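Local coordinates for pectate lyase/Amb allergen (Acidovorax citrulli, PDB 4HWV), which probably cleaves pectate as a calcium-binding secreted lyase of polysaccharide lyase family 1, and is a pathogenic factor of its plant-infecting bacterium, at residues Arg138-Lys143 with Pro210-Thr215; His347-Tyr352 with Tyr460-Glu465. One frame throughout, in Å; residues are numbered along the deposited sequence.

Contact 1: Arg138-Lys143 with Pro210-Thr215; sequences RTVSGK and PQWDPT
V140 meets the indole of W212 obliquely, V140 CG1 lying 4.3 Å from W212 CD1 near the pyrrole part of the ring, while the backbone nitrogen of P214 sits over one face of the same indole, offset toward the rim. Outside the two segments, W258 makes an edge-to-face pair with this indole and W222 meets it at an inclined angle. V140 buries more surface against the other segment than any other residue here. With CG1 anti to its own carbonyl carbon (chi1 -62°), V140 CG1 reaches P214 CD at 3.6 Å, and both V140 methyls also touch the carbonyl oxygen of W212. The valine and proline side chains cross at about a right angle, and P214 CG comes within 3.5 Å of R138 O. A water bridges the backbones, accepting from V140 N at 3.0 Å and donating to W212 O at 3.2 Å.

Just before the proline, D213 OD1 accepts from T215 N, two residues on, in an Asx turn, the N-H coming from above the carboxylate plane at 2.9 Å. T215 OG1 donates to D213 OD1 from the syn side at 2.8 Å, and this double grip holds the threonine, whose CG2 lies against R138 C and T139 N. T139 CG2 packs beside D213 OD1 and T215 OG1. The contact thus lays the loop between helices 131-134 and 143-159 against strand 211-213, which pairs antiparallel with strand 221-223; Y125 and Y129 of helix 118-129 pack on V140, and W134 of helix 131-134 lies against P214.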
# COMPACT_ATOMS: atom_id res chain seq x y z
N ARG A 138 32.60 8.52 -11.50
CA ARG A 138 32.25 9.86 -11.08
C ARG A 138 30.76 9.97 -10.85
O ARG A 138 29.98 9.17 -11.38
CB ARG A 138 32.70 10.89 -12.13
CG ARG A 138 32.05 10.69 -13.49
CD ARG A 138 32.58 11.67 -14.53
NE ARG A 138 31.98 11.44 -15.84
CZ ARG A 138 31.71 12.39 -16.73
NH1 ARG A 138 31.96 13.66 -16.45
NH2 ARG A 138 31.16 12.07 -17.89
N THR A 139 30.39 10.96 -10.06
CA THR A 139 29.00 11.28 -9.80
C THR A 139 28.34 11.79 -11.08
O THR A 139 29.02 12.17 -12.04
CB THR A 139 28.92 12.35 -8.71
OG1 THR A 139 29.72 13.46 -9.10
CG2 THR A 139 29.45 11.78 -7.39
N VAL A 140 27.01 11.78 -11.12
CA VAL A 140 26.32 12.22 -12.32
C VAL A 140 26.32 13.73 -12.44
O VAL A 140 26.34 14.46 -11.44
CB VAL A 140 24.87 11.67 -12.41
CG1 VAL A 140 24.87 10.15 -12.47
CG2 VAL A 140 24.02 12.16 -11.23
N SER A 141 26.30 14.21 -13.69
CA SER A 141 26.25 15.64 -13.97
C SER A 141 25.64 15.81 -15.35
O SER A 141 25.48 14.85 -16.09
CB SER A 141 27.65 16.24 -13.93
OG SER A 141 28.42 15.78 -15.04
N GLY A 142 25.32 17.04 -15.73
CA GLY A 142 24.78 17.30 -17.04
C GLY A 142 23.27 17.49 -17.03
O GLY A 142 22.62 17.47 -15.98
N LYS A 143 22.72 17.63 -18.22
CA LYS A 143 21.37 18.10 -18.41
C LYS A 143 20.28 17.25 -17.72
O LYS A 143 19.47 17.81 -17.00
CB LYS A 143 21.08 18.29 -19.91
CG LYS A 143 19.62 18.55 -20.24
CD LYS A 143 19.47 18.83 -21.73
CE LYS A 143 18.02 18.93 -22.11
NZ LYS A 143 17.92 19.25 -23.56
N PRO A 210 14.36 10.31 -7.18
CA PRO A 210 15.59 9.73 -6.61
C PRO A 210 16.77 9.94 -7.55
O PRO A 210 16.60 10.00 -8.77
CB PRO A 210 15.25 8.24 -6.49
CG PRO A 210 14.22 8.03 -7.54
CD PRO A 210 13.39 9.27 -7.56
N GLN A 211 17.95 10.05 -6.97
CA GLN A 211 19.16 10.29 -7.72
C GLN A 211 19.93 9.00 -7.82
O GLN A 211 20.08 8.28 -6.83
CB GLN A 211 20.02 11.32 -7.02
CG GLN A 211 21.31 11.67 -7.76
CD GLN A 211 22.28 12.42 -6.86
OE1 GLN A 211 22.67 11.91 -5.80
NE2 GLN A 211 22.65 13.64 -7.26
N TRP A 212 20.46 8.71 -9.01
CA TRP A 212 21.40 7.62 -9.15
C TRP A 212 22.81 8.13 -8.81
O TRP A 212 23.28 9.08 -9.42
CB TRP A 212 21.38 7.04 -10.56
CG TRP A 212 22.43 5.99 -10.80
CD1 TRP A 212 23.52 6.11 -11.62
CD2 TRP A 212 22.49 4.67 -10.24
NE1 TRP A 212 24.26 4.95 -11.59
CE2 TRP A 212 23.64 4.04 -10.76
CE3 TRP A 212 21.68 3.95 -9.35
CZ2 TRP A 212 24.02 2.74 -10.41
CZ3 TRP A 212 22.04 2.65 -9.00
CH2 TRP A 212 23.22 2.06 -9.54
N ASP A 213 23.45 7.53 -7.82
CA ASP A 213 24.83 7.91 -7.50
C ASP A 213 25.70 6.73 -7.88
O ASP A 213 25.77 5.75 -7.14
CB ASP A 213 25.00 8.23 -6.02
CG ASP A 213 26.44 8.62 -5.67
OD1 ASP A 213 27.36 8.53 -6.53
OD2 ASP A 213 26.66 9.04 -4.52
N PRO A 214 26.39 6.82 -9.04
CA PRO A 214 27.24 5.71 -9.50
C PRO A 214 28.33 5.31 -8.51
O PRO A 214 28.81 4.18 -8.58
CB PRO A 214 27.90 6.27 -10.78
CG PRO A 214 26.99 7.39 -11.23
CD PRO A 214 26.39 7.97 -9.97
N THR A 215 28.75 6.22 -7.64
CA THR A 215 29.87 5.99 -6.73
C THR A 215 29.44 5.44 -5.38
O THR A 215 30.28 4.97 -4.61
CB THR A 215 30.74 7.27 -6.54
OG1 THR A 215 30.03 8.24 -5.77
CG2 THR A 215 31.12 7.87 -7.88
O HOH W 1 25.68 11.00 -8.60

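Contact 2: His347-Tyr352 with Tyr460-Glu465; sequences HLYNNY and YDYTLE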
# COMPACT_ATOMS: atom_id res chain seq x y z
N HIS A 347 20.10 4.66 23.95
CA HIS A 347 19.55 3.65 24.83
C HIS A 347 18.34 3.03 24.15
O HIS A 347 17.41 3.75 23.78
CB HIS A 347 19.16 4.34 26.14
CG HIS A 347 18.65 3.44 27.22
ND1 HIS A 347 17.90 3.93 28.27
CD2 HIS A 347 18.81 2.11 27.46
CE1 HIS A 347 17.63 2.95 29.12
NE2 HIS A 347 18.16 1.83 28.65
N LEU A 348 18.34 1.71 23.97
CA LEU A 348 17.17 1.01 23.41
C LEU A 348 16.72 0.00 24.45
O LEU A 348 17.46 -0.92 24.77
CB LEU A 348 17.51 0.26 22.11
CG LEU A 348 18.08 1.15 20.99
CD1 LEU A 348 19.60 1.04 20.93
CD2 LEU A 348 17.43 0.83 19.64
N TYR A 349 15.54 0.20 25.00
CA TYR A 349 15.03 -0.75 25.97
C TYR A 349 13.57 -1.12 25.75
O TYR A 349 12.78 -0.29 25.32
CB TYR A 349 15.27 -0.28 27.42
CG TYR A 349 14.48 0.91 27.95
CD1 TYR A 349 14.93 2.22 27.74
CD2 TYR A 349 13.33 0.74 28.71
CE1 TYR A 349 14.24 3.30 28.28
CE2 TYR A 349 12.63 1.82 29.23
CZ TYR A 349 13.09 3.08 29.01
OH TYR A 349 12.39 4.17 29.54
N ASN A 350 13.24 -2.38 26.01
CA ASN A 350 11.85 -2.82 25.95
C ASN A 350 11.20 -2.49 24.61
O ASN A 350 10.07 -1.99 24.56
CB ASN A 350 11.00 -2.21 27.08
CG ASN A 350 11.34 -2.75 28.47
OD1 ASN A 350 11.12 -2.06 29.45
ND2 ASN A 350 11.81 -4.01 28.56
N ASN A 351 11.92 -2.77 23.52
CA ASN A 351 11.31 -2.73 22.20
C ASN A 351 11.05 -4.15 21.71
O ASN A 351 11.70 -5.10 22.17
CB ASN A 351 12.23 -2.01 21.21
CG ASN A 351 12.56 -0.61 21.67
OD1 ASN A 351 11.71 0.29 21.61
ND2 ASN A 351 13.78 -0.43 22.17
N TYR A 352 10.08 -4.29 20.81
CA TYR A 352 9.76 -5.57 20.20
C TYR A 352 10.07 -5.48 18.71
O TYR A 352 9.42 -4.72 17.98
CB TYR A 352 8.28 -5.90 20.39
CG TYR A 352 7.80 -7.15 19.69
CD1 TYR A 352 8.63 -8.26 19.53
CD2 TYR A 352 6.50 -7.24 19.22
CE1 TYR A 352 8.18 -9.40 18.90
CE2 TYR A 352 6.04 -8.38 18.58
CZ TYR A 352 6.89 -9.46 18.43
OH TYR A 352 6.44 -10.61 17.82
N TYR A 460 18.58 9.52 33.74
CA TYR A 460 17.14 9.48 33.95
C TYR A 460 16.77 8.17 34.62
O TYR A 460 17.50 7.18 34.50
CB TYR A 460 16.35 9.67 32.64
CG TYR A 460 16.77 8.82 31.47
CD1 TYR A 460 16.30 7.52 31.30
CD2 TYR A 460 17.62 9.33 30.51
CE1 TYR A 460 16.68 6.75 30.20
CE2 TYR A 460 18.00 8.61 29.42
CZ TYR A 460 17.53 7.31 29.26
OH TYR A 460 17.88 6.59 28.14
N ASP A 461 15.66 8.18 35.36
CA ASP A 461 15.18 6.96 36.00
C ASP A 461 14.29 6.20 35.04
O ASP A 461 13.53 6.79 34.29
CB ASP A 461 14.34 7.32 37.23
CG ASP A 461 15.17 7.95 38.33
OD1 ASP A 461 16.32 7.53 38.53
OD2 ASP A 461 14.65 8.84 39.01
N TYR A 462 14.36 4.88 35.08
CA TYR A 462 13.47 4.05 34.27
C TYR A 462 13.39 2.66 34.87
O TYR A 462 14.34 2.20 35.52
CB TYR A 462 13.95 3.98 32.81
CG TYR A 462 15.29 3.30 32.62
CD1 TYR A 462 16.48 3.98 32.87
CD2 TYR A 462 15.36 1.96 32.22
CE1 TYR A 462 17.70 3.36 32.71
CE2 TYR A 462 16.59 1.34 32.06
CZ TYR A 462 17.76 2.06 32.31
OH TYR A 462 19.00 1.49 32.16
N THR A 463 12.27 1.99 34.62
CA THR A 463 12.05 0.62 35.05
C THR A 463 11.93 -0.29 33.83
O THR A 463 11.16 -0.01 32.91
CB THR A 463 10.77 0.54 35.89
OG1 THR A 463 10.98 1.26 37.12
CG2 THR A 463 10.37 -0.91 36.18
N LEU A 464 12.73 -1.35 33.80
CA LEU A 464 12.67 -2.30 32.70
C LEU A 464 11.52 -3.27 32.90
O LEU A 464 11.48 -3.96 33.92
CB LEU A 464 13.96 -3.12 32.61
CG LEU A 464 15.20 -2.32 32.21
CD1 LEU A 464 16.44 -3.21 32.32
CD2 LEU A 464 15.06 -1.77 30.81
N GLU A 465 10.62 -3.36 31.91
CA GLU A 465 9.65 -4.44 31.87
C GLU A 465 10.38 -5.73 31.55
O GLU A 465 11.40 -5.74 30.86
CB GLU A 465 8.64 -4.20 30.76
CG GLU A 465 7.69 -3.06 31.10
CD GLU A 465 6.70 -2.79 29.99
OE1 GLU A 465 5.65 -3.46 29.92
OE2 GLU A 465 6.98 -1.88 29.17
O HOH W 2 9.09 -0.23 29.37
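N350 OD1 is gripped by two donors: E465 N donates to it at 2.8 Å, tilted 24° from the carbonyl plane, and a water that also donates to E465 OE2 reaches it at 2.7 Å. The other end of the amide returns the bond, N350 ND2 donating to E465 O at 2.9 Å, so the N350 side chain binds both the N-H and the C=O of one residue, which sets the orientation of its amide. ND2 also donates to N381 O on the adjoining strand. The E465 carboxylate, besides taking this water, forms salt bridges to R473 and R477 of helix 470-477.

N350 directly follows strand section 347-349 in a parallel beta-helix, the fold of family 1 pectate lyases, and the segment 460-465 runs over the outside of this coil. H347, Y349, Y460 and Y462 form an aromatic cluster between them. H347 CG is anti to the backbone N (chi1 -176°), and H347 ND1 shares a hydrogen bond of 2.7 Å with Y460 OH at the edge of both rings. The imidazole also turns an edge to the face of Y462 in an edge-to-face pair, where H347 CE1 stands 3.3 Å from Y462 CZ and the planes are at 66°. E380 OE1 is hydrogen-bonded to both H347 NE2 and Y462 OH, linking the two rings. Y462 CD2 lies over the centre of the Y349 ring, although the two rings meet obliquely. Y349 OH touches Y462 CB, while L464 CD2 packs against Y349 CD2 at 3.7 Å.

Following the chain from the N terminus, contact 1 comes first: 138-143 leads into helix 143-159, and the chain runs on through further parallel strands (160-163 to 201-203) before strand 211-213 returns to it, closing a loop of 66 intervening residues. More beta-helix strands then follow, and contact 2 opens at 347-352 in strand 345-356. A further 107 residues, about half of them loop, pass before 460-465 comes back to close it. The two loops therefore follow in series, neither crossing nor enclosing the other. Their centres lie 42 Å apart on opposite sides of the chain's centre, contact 1 joining the loop before helix 143-159 to strand 211-213 of a short antiparallel pair, contact 2 fastening the C-terminal region to the coil.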